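PDB 4NK6: mannuronan C5-epimerase from Pseudomonas syringae pv. tomato, which epimerises beta-D-mannuronate to alpha-L-guluronate in alginate and, within a periplasmic complex, helps protect the polymer on its way to the outer-membrane secretin. Local coordinates for residues 345-350 with 368-373; 411-416 with 430-435; 34-39 with 233-238. All blocks are in the same frame, centred on the assembly; numbering follows the deposited sequence.

Overall arrangement
Contacts 1 and 2 are neighbours on the C-terminal part of the right-handed beta-helix, their centres about 9 Å apart, and Ser372 O and Ser414 N probably hydrogen-bond where they meet. Contact 3 lies elsewhere, its nearest atoms about 22 Å from contact 1 and about 28 Å from contact 2. Contact 1, with seven of twelve touching residues buried, pairs strands of successive coils through backbone bonds and a side-chain salt bridge. Contact 2, with residues from buried to exposed, is apolar with one bridging water. Contact 3 holds no strand pair: 34-39, from the N-terminal chain, rests on 233-238 through aromatic packing and two waters.

Contact 1: 345-350 with 368-373; sequences TLYESG and RVRNSV
Arg368 lies alongside Thr345 and points the same way, its CG anti to the backbone N (chi1 179°); its guanidinium, on a chain bent at chi3, comes to Tyr347 OH. NH1 gives that oxygen a weak, strongly bent hydrogen bond, and Thr345 CG2 sits over one guanidinium face. NE is held more firmly by Asp342 in a salt bridge, while NH2 bonds His393, so the group has three polar partners, the one to Tyr347 weak. Tyr347 lies about 11 Å, side chain to side chain, from His274, the inferred proton acceptor. On the other face of the strand pair, Val369 CG1 packs against Leu346 CB at 4.3 Å. This is in-register parallel pairing of successive beta-helix coils, the strand axes 4.7 Å apart and within 5° of parallel; Arg368 O receives Leu346 N, and Arg370 N bonds Leu346 O. Arg370 grips Glu348 side-on: NE meets the syn lone pair of OE2 at 2.7 Å, and NH1 donates to OE1 at 2.9 Å. Tyr347 CD1 lies 3.4 Å above the centre of that guanidinium, but the planes stand 49° apart, an oblique approach. Asn371 ND2 comes to OE2 from the anti side, so this oxygen accepts two bonds; ND2 also bonds the carbonyl of modified Lys395. Arg370 O accepts from Glu348 N as well as from Ser372 OG, which itself accepts from Ser349 N at 3.0 Å.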
ATOM      1  N   THR A 345       9.963  10.814  -8.475  1.00 27.87           N
ATOM      2  CA  THR A 345      11.130  11.244  -7.709  1.00 27.79           C
ATOM      3  C   THR A 345      11.910  10.031  -7.208  1.00 28.93           C
ATOM      4  O   THR A 345      11.332   9.137  -6.601  1.00 29.37           O
ATOM      5  CB  THR A 345      10.731  12.094  -6.488  1.00 28.50           C
ATOM      6  OG1 THR A 345       9.725  13.045  -6.856  1.00 31.35           O
ATOM      7  CG2 THR A 345      11.958  12.830  -5.913  1.00 27.68           C
ATOM      8  N   LEU A 346      13.217  10.002  -7.469  1.00 30.18           N
ATOM      9  CA  LEU A 346      14.084   8.989  -6.883  1.00 31.18           C
ATOM     10  C   LEU A 346      14.936   9.620  -5.791  1.00 33.01           C
ATOM     11  O   LEU A 346      15.686  10.566  -6.035  1.00 29.83           O
ATOM     12  CB  LEU A 346      14.996   8.341  -7.928  1.00 34.87           C
ATOM     13  CG  LEU A 346      14.394   7.680  -9.179  1.00 41.06           C
ATOM     14  CD1 LEU A 346      15.269   6.538  -9.614  1.00 39.50           C
ATOM     15  CD2 LEU A 346      12.972   7.211  -9.007  1.00 36.09           C
ATOM     16  N   TYR A 347      14.800   9.092  -4.584  1.00 30.29           N
ATOM     17  CA  TYR A 347      15.537   9.572  -3.435  1.00 26.67           C
ATOM     18  C   TYR A 347      16.487   8.470  -2.968  1.00 30.49           C
ATOM     19  O   TYR A 347      16.032   7.450  -2.430  1.00 30.34           O
ATOM     20  CB  TYR A 347      14.572   9.836  -2.286  1.00 28.97           C
ATOM     21  CG  TYR A 347      13.716  11.085  -2.349  1.00 34.45           C
ATOM     22  CD1 TYR A 347      14.275  12.344  -2.544  1.00 33.62           C
ATOM     23  CD2 TYR A 347      12.343  11.003  -2.148  1.00 35.01           C
ATOM     24  CE1 TYR A 347      13.477  13.486  -2.549  1.00 26.70           C
ATOM     25  CE2 TYR A 347      11.547  12.128  -2.160  1.00 34.84           C
ATOM     26  CZ  TYR A 347      12.115  13.364  -2.356  1.00 33.67           C
ATOM     27  OH  TYR A 347      11.299  14.477  -2.357  1.00 39.53           O
ATOM     28  N   GLU A 348      17.789   8.674  -3.164  1.00 30.57           N
ATOM     29  CA  GLU A 348      18.808   7.758  -2.651  1.00 33.64           C
ATOM     30  C   GLU A 348      18.491   6.302  -2.998  1.00 35.36           C
ATOM     31  O   GLU A 348      18.600   5.412  -2.152  1.00 33.17           O
ATOM     32  CB  GLU A 348      18.948   7.917  -1.132  1.00 31.98           C
ATOM     33  CG  GLU A 348      19.494   9.281  -0.681  1.00 34.90           C
ATOM     34  CD  GLU A 348      18.501  10.429  -0.877  1.00 34.62           C
ATOM     35  OE1 GLU A 348      17.346  10.322  -0.414  1.00 37.12           O
ATOM     36  OE2 GLU A 348      18.878  11.447  -1.489  1.00 36.53           O
ATOM     37  N   SER A 349      18.055   6.077  -4.231  1.00 34.43           N
ATOM     38  CA  SER A 349      17.596   4.757  -4.663  1.00 33.60           C
ATOM     39  C   SER A 349      18.141   4.466  -6.057  1.00 35.69           C
ATOM     40  O   SER A 349      17.512   4.812  -7.068  1.00 33.41           O
ATOM     41  CB  SER A 349      16.062   4.696  -4.682  1.00 33.48           C
ATOM     42  OG  SER A 349      15.525   4.743  -3.368  1.00 33.05           O
ATOM     43  N   GLY A 350      19.314   3.838  -6.101  1.00 35.44           N
ATOM     44  CA  GLY A 350      20.013   3.597  -7.350  1.00 32.98           C
ATOM     45  C   GLY A 350      19.650   2.287  -8.029  1.00 34.49           C
ATOM     46  O   GLY A 350      18.857   1.512  -7.503  1.00 34.66           O
ATOM     47  N   ARG A 368      12.695  13.461 -11.271  1.00 32.22           N
ATOM     48  CA  ARG A 368      13.771  13.986 -10.441  1.00 27.55           C
ATOM     49  C   ARG A 368      14.561  12.854  -9.789  1.00 28.22           C
ATOM     50  O   ARG A 368      13.985  11.905  -9.255  1.00 29.90           O
ATOM     51  CB  ARG A 368      13.243  14.971  -9.388  1.00 29.37           C
ATOM     52  CG  ARG A 368      14.351  15.515  -8.474  1.00 28.87           C
ATOM     53  CD  ARG A 368      13.950  16.821  -7.780  1.00 29.04           C
ATOM     54  NE  ARG A 368      12.895  16.649  -6.781  1.00 30.94           N
ATOM     55  CZ  ARG A 368      13.114  16.512  -5.476  1.00 37.73           C
ATOM     56  NH1 ARG A 368      12.086  16.393  -4.642  1.00 36.23           N
ATOM     57  NH2 ARG A 368      14.358  16.497  -5.003  1.00 28.33           N
ATOM     58  N   VAL A 369      15.885  12.956  -9.849  1.00 31.14           N
ATOM     59  CA  VAL A 369      16.759  11.927  -9.300  1.00 30.37           C
ATOM     60  C   VAL A 369      17.740  12.563  -8.337  1.00 32.23           C
ATOM     61  O   VAL A 369      18.567  13.367  -8.745  1.00 33.08           O
ATOM     62  CB  VAL A 369      17.570  11.225 -10.414  1.00 28.83           C
ATOM     63  CG1 VAL A 369      18.447  10.132  -9.825  1.00 32.34           C
ATOM     64  CG2 VAL A 369      16.634  10.646 -11.480  1.00 28.71           C
ATOM     65  N   ARG A 370      17.647  12.202  -7.060  1.00 29.05           N
ATOM     66  CA  ARG A 370      18.523  12.775  -6.049  1.00 30.40           C
ATOM     67  C   ARG A 370      19.397  11.677  -5.445  1.00 35.41           C
ATOM     68  O   ARG A 370      18.884  10.638  -5.030  1.00 31.15           O
ATOM     69  CB  ARG A 370      17.705  13.462  -4.945  1.00 29.74           C
ATOM     70  CG  ARG A 370      18.553  14.251  -3.922  1.00 31.51           C
ATOM     71  CD  ARG A 370      17.700  14.784  -2.760  1.00 31.75           C
ATOM     72  NE  ARG A 370      17.422  13.764  -1.744  1.00 33.31           N
ATOM     73  CZ  ARG A 370      16.637  13.952  -0.683  1.00 33.68           C
ATOM     74  NH1 ARG A 370      16.455  12.971   0.193  1.00 29.34           N
ATOM     75  NH2 ARG A 370      16.036  15.122  -0.492  1.00 31.26           N
ATOM     76  N   ASN A 371      20.710  11.911  -5.417  1.00 30.55           N
ATOM     77  CA  ASN A 371      21.655  11.011  -4.746  1.00 34.76           C
ATOM     78  C   ASN A 371      21.522   9.553  -5.158  1.00 37.64           C
ATOM     79  O   ASN A 371      21.662   8.663  -4.320  1.00 34.33           O
ATOM     80  CB  ASN A 371      21.507  11.093  -3.219  1.00 31.23           C
ATOM     81  CG  ASN A 371      21.975  12.421  -2.649  1.00 35.21           C
ATOM     82  OD1 ASN A 371      22.833  13.090  -3.222  1.00 37.43           O
ATOM     83  ND2 ASN A 371      21.416  12.802  -1.507  1.00 34.61           N
ATOM     84  N   SER A 372      21.233   9.309  -6.434  1.00 31.12           N
ATOM     85  CA  SER A 372      21.047   7.946  -6.924  1.00 32.93           C
ATOM     86  C   SER A 372      21.957   7.671  -8.119  1.00 33.19           C
ATOM     87  O   SER A 372      22.040   8.487  -9.042  1.00 34.67           O
ATOM     88  CB  SER A 372      19.580   7.735  -7.332  1.00 31.82           C
ATOM     89  OG  SER A 372      18.709   8.134  -6.287  1.00 31.27           O
ATOM     90  N   VAL A 373      22.630   6.523  -8.119  1.00 34.57           N
ATOM     91  CA  VAL A 373      23.506   6.172  -9.240  1.00 35.10           C
ATOM     92  C   VAL A 373      22.960   5.025 -10.088  1.00 34.49           C
ATOM     93  O   VAL A 373      22.128   4.247  -9.628  1.00 34.19           O
ATOM     94  CB  VAL A 373      24.942   5.822  -8.781  1.00 41.30           C
ATOM     95  CG1 VAL A 373      25.620   7.037  -8.172  1.00 44.17           C
ATOM     96  CG2 VAL A 373      24.932   4.646  -7.813  1.00 42.18           C
TER

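Contact 2: 411-416 with 430-435; sequences AQVSLI and LSIDSP
Ser434 O, whose carbonyl lies 4.3 Å from Val413 CG1, accepts a hydrogen bond of 2.7 Å from a water. The same water accepts from Val413 N at 2.9 Å, so a single molecule joins the two backbones. Beside this bridge the contact is apolar. Val413 has CG1 between its own backbone N and carbonyl carbon (chi1 69°), which sets that methyl over the bend of 433-435, 3.8 Å from Pro435 CA and also near Ile432 CG2. Its carbonyl O approaches Pro435 CA to 3.5 Å, a packing contact. Further along the strand, Leu415 CD2 meets Ile432 CD1 at 4.3 Å; the second torsion of Ile432 (-79°) turns that methyl out of an extended line. The topology explains the meeting. Strand 414-418 runs parallel to 437-441 of the next coil, and 430-432 comes just before 437-441 on an adjoining face of the solenoid. The two segments therefore meet across a corner of the beta-helix, where Val438 packs on both Leu415 and Ile432, and Val413 pairs with Leu436 through the backbone. With three branched side chains and a proline ring at van der Waals distance, dispersion and burial of apolar surface probably supply most of the adhesion, and the water satisfies a backbone N-H and C=O that do not bond each other directly.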
ATOM      1  N   ALA A 411      26.167  11.013  -1.664  1.00 51.92           N
ATOM      2  CA  ALA A 411      25.879  12.202  -2.463  1.00 50.26           C
ATOM      3  C   ALA A 411      26.483  12.140  -3.871  1.00 50.81           C
ATOM      4  O   ALA A 411      27.345  12.943  -4.223  1.00 48.96           O
ATOM      5  CB  ALA A 411      26.345  13.461  -1.733  1.00 43.47           C
ATOM      6  N   GLN A 412      26.031  11.178  -4.668  1.00 47.97           N
ATOM      7  CA  GLN A 412      26.440  11.085  -6.064  1.00 47.04           C
ATOM      8  C   GLN A 412      25.221  10.792  -6.929  1.00 47.57           C
ATOM      9  O   GLN A 412      24.286  10.101  -6.498  1.00 42.43           O
ATOM     10  CB  GLN A 412      27.499   9.999  -6.266  1.00 50.12           C
ATOM     11  CG  GLN A 412      28.738  10.169  -5.412  1.00 56.81           C
ATOM     12  CD  GLN A 412      29.991   9.649  -6.085  1.00 68.43           C
ATOM     13  OE1 GLN A 412      30.500  10.260  -7.026  1.00 72.22           O
ATOM     14  NE2 GLN A 412      30.501   8.517  -5.603  1.00 72.76           N
ATOM     15  N   VAL A 413      25.223  11.336  -8.142  1.00 41.81           N
ATOM     16  CA  VAL A 413      24.147  11.076  -9.086  1.00 39.78           C
ATOM     17  C   VAL A 413      24.720  10.669 -10.445  1.00 40.29           C
ATOM     18  O   VAL A 413      25.652  11.286 -10.953  1.00 39.67           O
ATOM     19  CB  VAL A 413      23.170  12.285  -9.201  1.00 37.75           C
ATOM     20  CG1 VAL A 413      23.833  13.493  -9.882  1.00 39.02           C
ATOM     21  CG2 VAL A 413      21.887  11.879  -9.920  1.00 33.42           C
ATOM     22  N   SER A 414      24.197   9.597 -11.018  1.00 39.87           N
ATOM     23  CA  SER A 414      24.588   9.241 -12.374  1.00 39.85           C
ATOM     24  C   SER A 414      23.440   8.574 -13.113  1.00 40.52           C
ATOM     25  O   SER A 414      22.642   7.834 -12.524  1.00 37.36           O
ATOM     26  CB  SER A 414      25.813   8.337 -12.381  1.00 35.75           C
ATOM     27  OG  SER A 414      25.455   7.027 -12.003  1.00 40.58           O
ATOM     28  N   LEU A 415      23.345   8.840 -14.406  1.00 39.14           N
ATOM     29  CA  LEU A 415      22.308   8.197 -15.181  1.00 41.59           C
ATOM     30  C   LEU A 415      22.663   7.992 -16.644  1.00 43.23           C
ATOM     31  O   LEU A 415      23.632   8.558 -17.159  1.00 38.61           O
ATOM     32  CB  LEU A 415      20.977   8.929 -15.018  1.00 46.48           C
ATOM     33  CG  LEU A 415      20.972  10.449 -15.083  1.00 54.02           C
ATOM     34  CD1 LEU A 415      20.805  10.905 -16.512  1.00 55.45           C
ATOM     35  CD2 LEU A 415      19.862  10.995 -14.205  1.00 52.67           C
ATOM     36  N   ILE A 416      21.878   7.132 -17.279  1.00 36.59           N
ATOM     37  CA  ILE A 416      21.979   6.856 -18.695  1.00 40.88           C
ATOM     38  C   ILE A 416      20.599   7.120 -19.282  1.00 42.43           C
ATOM     39  O   ILE A 416      19.598   6.587 -18.798  1.00 40.60           O
ATOM     40  CB  ILE A 416      22.405   5.401 -18.935  1.00 41.95           C
ATOM     41  CG1 ILE A 416      23.829   5.190 -18.408  1.00 51.72           C
ATOM     42  CG2 ILE A 416      22.332   5.051 -20.411  1.00 47.67           C
ATOM     43  CD1 ILE A 416      24.328   3.761 -18.494  1.00 54.42           C
ATOM     44  N   LEU A 430      16.345  19.353 -19.494  1.00 34.26           N
ATOM     45  CA  LEU A 430      17.055  18.686 -18.413  1.00 34.24           C
ATOM     46  C   LEU A 430      18.113  19.544 -17.732  1.00 31.40           C
ATOM     47  O   LEU A 430      18.662  20.492 -18.308  1.00 34.15           O
ATOM     48  CB  LEU A 430      17.688  17.370 -18.882  1.00 40.60           C
ATOM     49  CG  LEU A 430      19.048  17.468 -19.571  1.00 43.85           C
ATOM     50  CD1 LEU A 430      19.687  16.089 -19.726  1.00 42.02           C
ATOM     51  CD2 LEU A 430      18.901  18.135 -20.923  1.00 48.63           C
ATOM     52  N   SER A 431      18.370  19.194 -16.484  1.00 30.40           N
ATOM     53  CA  SER A 431      19.452  19.767 -15.713  1.00 34.79           C
ATOM     54  C   SER A 431      20.023  18.641 -14.869  1.00 39.78           C
ATOM     55  O   SER A 431      19.277  17.912 -14.217  1.00 38.73           O
ATOM     56  CB  SER A 431      18.930  20.888 -14.813  1.00 31.74           C
ATOM     57  OG  SER A 431      19.982  21.466 -14.063  1.00 36.73           O
ATOM     58  N   ILE A 432      21.340  18.469 -14.906  1.00 39.75           N
ATOM     59  CA  ILE A 432      21.988  17.502 -14.028  1.00 37.63           C
ATOM     60  C   ILE A 432      23.161  18.191 -13.361  1.00 35.96           C
ATOM     61  O   ILE A 432      24.179  18.440 -13.995  1.00 36.26           O
ATOM     62  CB  ILE A 432      22.527  16.256 -14.767  1.00 41.12           C
ATOM     63  CG1 ILE A 432      21.597  15.821 -15.904  1.00 44.57           C
ATOM     64  CG2 ILE A 432      22.735  15.120 -13.771  1.00 47.57           C
ATOM     65  CD1 ILE A 432      20.396  15.039 -15.445  1.00 48.02           C
ATOM     66  N   ASP A 433      23.001  18.495 -12.081  1.00 36.14           N
ATOM     67  CA  ASP A 433      23.984  19.257 -11.325  1.00 38.49           C
ATOM     68  C   ASP A 433      25.035  18.339 -10.699  1.00 41.53           C
ATOM     69  O   ASP A 433      24.699  17.399  -9.973  1.00 51.83           O
ATOM     70  CB  ASP A 433      23.270  20.080 -10.242  1.00 39.06           C
ATOM     71  CG  ASP A 433      24.218  20.976  -9.455  1.00 52.23           C
ATOM     72  OD1 ASP A 433      25.204  21.484 -10.032  1.00 46.57           O
ATOM     73  OD2 ASP A 433      23.968  21.175  -8.252  1.00 64.26           O
ATOM     74  N   SER A 434      26.303  18.628 -10.973  1.00 42.27           N
ATOM     75  CA  SER A 434      27.429  17.868 -10.419  1.00 51.52           C
ATOM     76  C   SER A 434      27.344  16.342 -10.600  1.00 50.44           C
ATOM     77  O   SER A 434      27.618  15.596  -9.659  1.00 50.99           O
ATOM     78  CB  SER A 434      27.592  18.177  -8.926  1.00 53.78           C
ATOM     79  OG  SER A 434      27.570  19.570  -8.689  1.00 61.30           O
ATOM     80  N   PRO A 435      26.986  15.870 -11.807  1.00 45.67           N
ATOM     81  CA  PRO A 435      26.874  14.413 -11.938  1.00 46.18           C
ATOM     82  C   PRO A 435      28.224  13.719 -11.883  1.00 53.45           C
ATOM     83  O   PRO A 435      29.241  14.306 -12.265  1.00 50.25           O
ATOM     84  CB  PRO A 435      26.286  14.239 -13.337  1.00 48.15           C
ATOM     85  CG  PRO A 435      26.803  15.406 -14.096  1.00 46.79           C
ATOM     86  CD  PRO A 435      26.831  16.551 -13.109  1.00 45.03           C
TER
HETATM   87  O   HOH W   1      27.430  13.233  -8.457  1.00 38.28           O

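Contact 3: 34-39 with 233-238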
ATOM      1  N   SER A  34      -2.510 -11.858 -16.294  1.00 51.38           N
ATOM      2  CA  SER A  34      -3.742 -12.499 -16.749  1.00 51.90           C
ATOM      3  C   SER A  34      -4.363 -13.483 -15.755  1.00 54.97           C
ATOM      4  O   SER A  34      -5.564 -13.749 -15.815  1.00 54.74           O
ATOM      5  CB  SER A  34      -3.527 -13.182 -18.104  1.00 53.27           C
ATOM      6  OG  SER A  34      -2.684 -14.311 -17.977  1.00 56.21           O
ATOM      7  N   GLY A  35      -3.553 -14.028 -14.854  1.00 50.31           N
ATOM      8  CA  GLY A  35      -4.063 -14.904 -13.812  1.00 46.83           C
ATOM      9  C   GLY A  35      -4.608 -14.197 -12.567  1.00 45.02           C
ATOM     10  O   GLY A  35      -5.177 -14.845 -11.687  1.00 52.25           O
ATOM     11  N   TYR A  36      -4.451 -12.878 -12.477  1.00 43.21           N
ATOM     12  CA  TYR A  36      -4.940 -12.140 -11.303  1.00 41.52           C
ATOM     13  C   TYR A  36      -6.378 -11.644 -11.490  1.00 46.96           C
ATOM     14  O   TYR A  36      -6.617 -10.487 -11.859  1.00 44.96           O
ATOM     15  CB  TYR A  36      -3.992 -10.987 -10.938  1.00 45.03           C
ATOM     16  CG  TYR A  36      -2.552 -11.433 -10.764  1.00 42.47           C
ATOM     17  CD1 TYR A  36      -2.235 -12.562 -10.013  1.00 44.57           C
ATOM     18  CD2 TYR A  36      -1.513 -10.752 -11.389  1.00 42.06           C
ATOM     19  CE1 TYR A  36      -0.916 -12.991  -9.876  1.00 44.04           C
ATOM     20  CE2 TYR A  36      -0.190 -11.171 -11.253  1.00 39.66           C
ATOM     21  CZ  TYR A  36       0.101 -12.283 -10.496  1.00 43.73           C
ATOM     22  OH  TYR A  36       1.408 -12.691 -10.364  1.00 45.84           O
ATOM     23  N   THR A  37      -7.331 -12.539 -11.234  1.00 46.49           N
ATOM     24  CA  THR A  37      -8.748 -12.275 -11.469  1.00 46.85           C
ATOM     25  C   THR A  37      -9.587 -12.730 -10.280  1.00 49.10           C
ATOM     26  O   THR A  37      -9.146 -13.550  -9.471  1.00 45.16           O
ATOM     27  CB  THR A  37      -9.278 -13.029 -12.713  1.00 45.91           C
ATOM     28  OG1 THR A  37      -9.378 -14.422 -12.412  1.00 47.47           O
ATOM     29  CG2 THR A  37      -8.369 -12.835 -13.919  1.00 56.24           C
ATOM     30  N   THR A  38     -10.807 -12.209 -10.191  1.00 52.73           N
ATOM     31  CA  THR A  38     -11.717 -12.586  -9.117  1.00 46.99           C
ATOM     32  C   THR A  38     -12.068 -14.074  -9.171  1.00 48.55           C
ATOM     33  O   THR A  38     -12.216 -14.720  -8.133  1.00 46.20           O
ATOM     34  CB  THR A  38     -13.010 -11.730  -9.136  1.00 52.75           C
ATOM     35  OG1 THR A  38     -12.669 -10.344  -8.988  1.00 54.31           O
ATOM     36  CG2 THR A  38     -13.950 -12.131  -8.002  1.00 46.40           C
ATOM     37  N   GLU A  39     -12.195 -14.636 -10.370  1.00 47.84           N
ATOM     38  CA  GLU A  39     -12.494 -16.062 -10.453  1.00 58.93           C
ATOM     39  C   GLU A  39     -11.330 -16.909  -9.930  1.00 49.83           C
ATOM     40  O   GLU A  39     -11.543 -17.927  -9.277  1.00 50.81           O
ATOM     41  CB  GLU A  39     -12.921 -16.496 -11.862  1.00 60.57           C
ATOM     42  CG  GLU A  39     -13.653 -17.842 -11.866  1.00 72.08           C
ATOM     43  CD  GLU A  39     -14.591 -18.035 -10.658  1.00 76.12           C
ATOM     44  OE1 GLU A  39     -14.278 -18.878  -9.782  1.00 72.62           O
ATOM     45  OE2 GLU A  39     -15.648 -17.364 -10.588  1.00 72.92           O
ATOM     46  N   THR A 233       1.833 -12.664   2.074  1.00 39.59           N
ATOM     47  CA  THR A 233       1.625 -12.368   0.660  1.00 37.49           C
ATOM     48  C   THR A 233       0.132 -12.287   0.336  1.00 44.53           C
ATOM     49  O   THR A 233      -0.714 -12.393   1.233  1.00 37.04           O
ATOM     50  CB  THR A 233       2.300 -13.403  -0.236  1.00 38.31           C
ATOM     51  OG1 THR A 233       2.348 -12.912  -1.585  1.00 41.45           O
ATOM     52  CG2 THR A 233       1.546 -14.745  -0.187  1.00 37.99           C
ATOM     53  N   GLY A 234      -0.186 -12.094  -0.942  1.00 44.11           N
ATOM     54  CA  GLY A 234      -1.569 -12.015  -1.374  1.00 43.81           C
ATOM     55  C   GLY A 234      -1.831 -11.082  -2.542  1.00 43.80           C
ATOM     56  O   GLY A 234      -0.900 -10.623  -3.206  1.00 40.74           O
ATOM     57  N   TRP A 235      -3.108 -10.807  -2.799  1.00 37.09           N
ATOM     58  CA  TRP A 235      -3.500  -9.977  -3.927  1.00 38.01           C
ATOM     59  C   TRP A 235      -4.526  -8.972  -3.475  1.00 39.51           C
ATOM     60  O   TRP A 235      -5.350  -9.259  -2.610  1.00 41.17           O
ATOM     61  CB  TRP A 235      -4.194 -10.788  -5.033  1.00 35.91           C
ATOM     62  CG  TRP A 235      -3.479 -11.972  -5.632  1.00 39.16           C
ATOM     63  CD1 TRP A 235      -2.166 -12.323  -5.488  1.00 36.97           C
ATOM     64  CD2 TRP A 235      -4.068 -12.960  -6.489  1.00 39.07           C
ATOM     65  NE1 TRP A 235      -1.904 -13.474  -6.204  1.00 39.20           N
ATOM     66  CE2 TRP A 235      -3.055 -13.883  -6.825  1.00 40.84           C
ATOM     67  CE3 TRP A 235      -5.357 -13.151  -7.007  1.00 40.22           C
ATOM     68  CZ2 TRP A 235      -3.293 -14.988  -7.652  1.00 47.77           C
ATOM     69  CZ3 TRP A 235      -5.591 -14.243  -7.826  1.00 42.74           C
ATOM     70  CH2 TRP A 235      -4.563 -15.149  -8.142  1.00 51.10           C
ATOM     71  N   ILE A 236      -4.507  -7.811  -4.108  1.00 37.27           N
ATOM     72  CA  ILE A 236      -5.601  -6.864  -4.014  1.00 31.22           C
ATOM     73  C   ILE A 236      -5.907  -6.430  -5.441  1.00 38.73           C
ATOM     74  O   ILE A 236      -5.097  -5.748  -6.072  1.00 35.84           O
ATOM     75  CB  ILE A 236      -5.227  -5.657  -3.158  1.00 28.28           C
ATOM     76  CG1 ILE A 236      -5.096  -6.080  -1.694  1.00 31.31           C
ATOM     77  CG2 ILE A 236      -6.299  -4.576  -3.280  1.00 32.50           C
ATOM     78  CD1 ILE A 236      -4.466  -5.023  -0.796  1.00 29.72           C
ATOM     79  N   ILE A 237      -7.058  -6.847  -5.960  1.00 32.23           N
ATOM     80  CA  ILE A 237      -7.355  -6.628  -7.375  1.00 35.91           C
ATOM     81  C   ILE A 237      -8.738  -6.020  -7.632  1.00 40.50           C
ATOM     82  O   ILE A 237      -9.710  -6.330  -6.934  1.00 36.27           O
ATOM     83  CB  ILE A 237      -7.208  -7.933  -8.209  1.00 41.06           C
ATOM     84  CG1 ILE A 237      -8.218  -8.978  -7.755  1.00 41.76           C
ATOM     85  CG2 ILE A 237      -5.782  -8.495  -8.126  1.00 39.36           C
ATOM     86  CD1 ILE A 237      -8.196 -10.237  -8.593  1.00 43.61           C
ATOM     87  N   ASP A 238      -8.802  -5.161  -8.649  1.00 39.24           N
ATOM     88  CA  ASP A 238     -10.050  -4.573  -9.149  1.00 42.04           C
ATOM     89  C   ASP A 238     -10.947  -4.011  -8.048  1.00 39.83           C
ATOM     90  O   ASP A 238     -12.166  -4.143  -8.096  1.00 38.44           O
ATOM     91  CB  ASP A 238     -10.814  -5.593  -9.987  1.00 42.99           C
ATOM     92  CG  ASP A 238      -9.968  -6.163 -11.103  1.00 47.46           C
ATOM     93  OD1 ASP A 238      -9.230  -5.382 -11.745  1.00 47.26           O
ATOM     94  OD2 ASP A 238     -10.028  -7.388 -11.322  1.00 50.47           O
TER
HETATM   95  O   HOH W   2      -8.359  -8.496 -12.831  1.00 43.51           O
HETATM   96  O   HOH W   3     -11.651  -9.468 -11.372  1.00 38.69           O
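Ile237 CD1 presses to within 3.3 Å of Thr37 C, a notably tight approach of a methyl to a peptide group. Ile237 CG1 stands between its own backbone N and carbonyl carbon (chi1 63°), and from there the extended second torsion carries CD1 to the peptide that links Thr37 to Thr38. Next to it, Tyr36 meets Trp235 in a T-shaped pair. The tyrosine brings an edge, with CD1 3.5 Å above the indole near its rim. The ring planes are 72° apart, and the centroid of the indole five-membered ring lies 4.9 Å from that of Tyr36. The indole also makes an edge-to-face contact with Trp195 of the preceding strand in its sheet, and Val257 touches both Tyr36 and Trp235. Trp235 on strand 233-236 and Ile237 just past its end both point toward 34-39; the strand lies next to 193-196 in a parallel sheet of the beta-helix, and the N-terminal chain packs against these two side chains. Tyr36 is the centre of an inverse gamma turn, closed by a weak bond from Thr37 N to Gly35 O, and Thr37 then N-caps helix 38-41 through OG1 to Ala40 N. Asp238 OD2 joins 34-39 through two waters. One water donates to Asp238 OD2 at 2.5 Å and to Tyr36 O at 2.8 Å; a second donates to Asp238 OD2 at 2.6 Å and accepts from Thr38 N at 3.1 Å. The carboxylate may be weakly favourable next to the N-H groups at the start of this short helix.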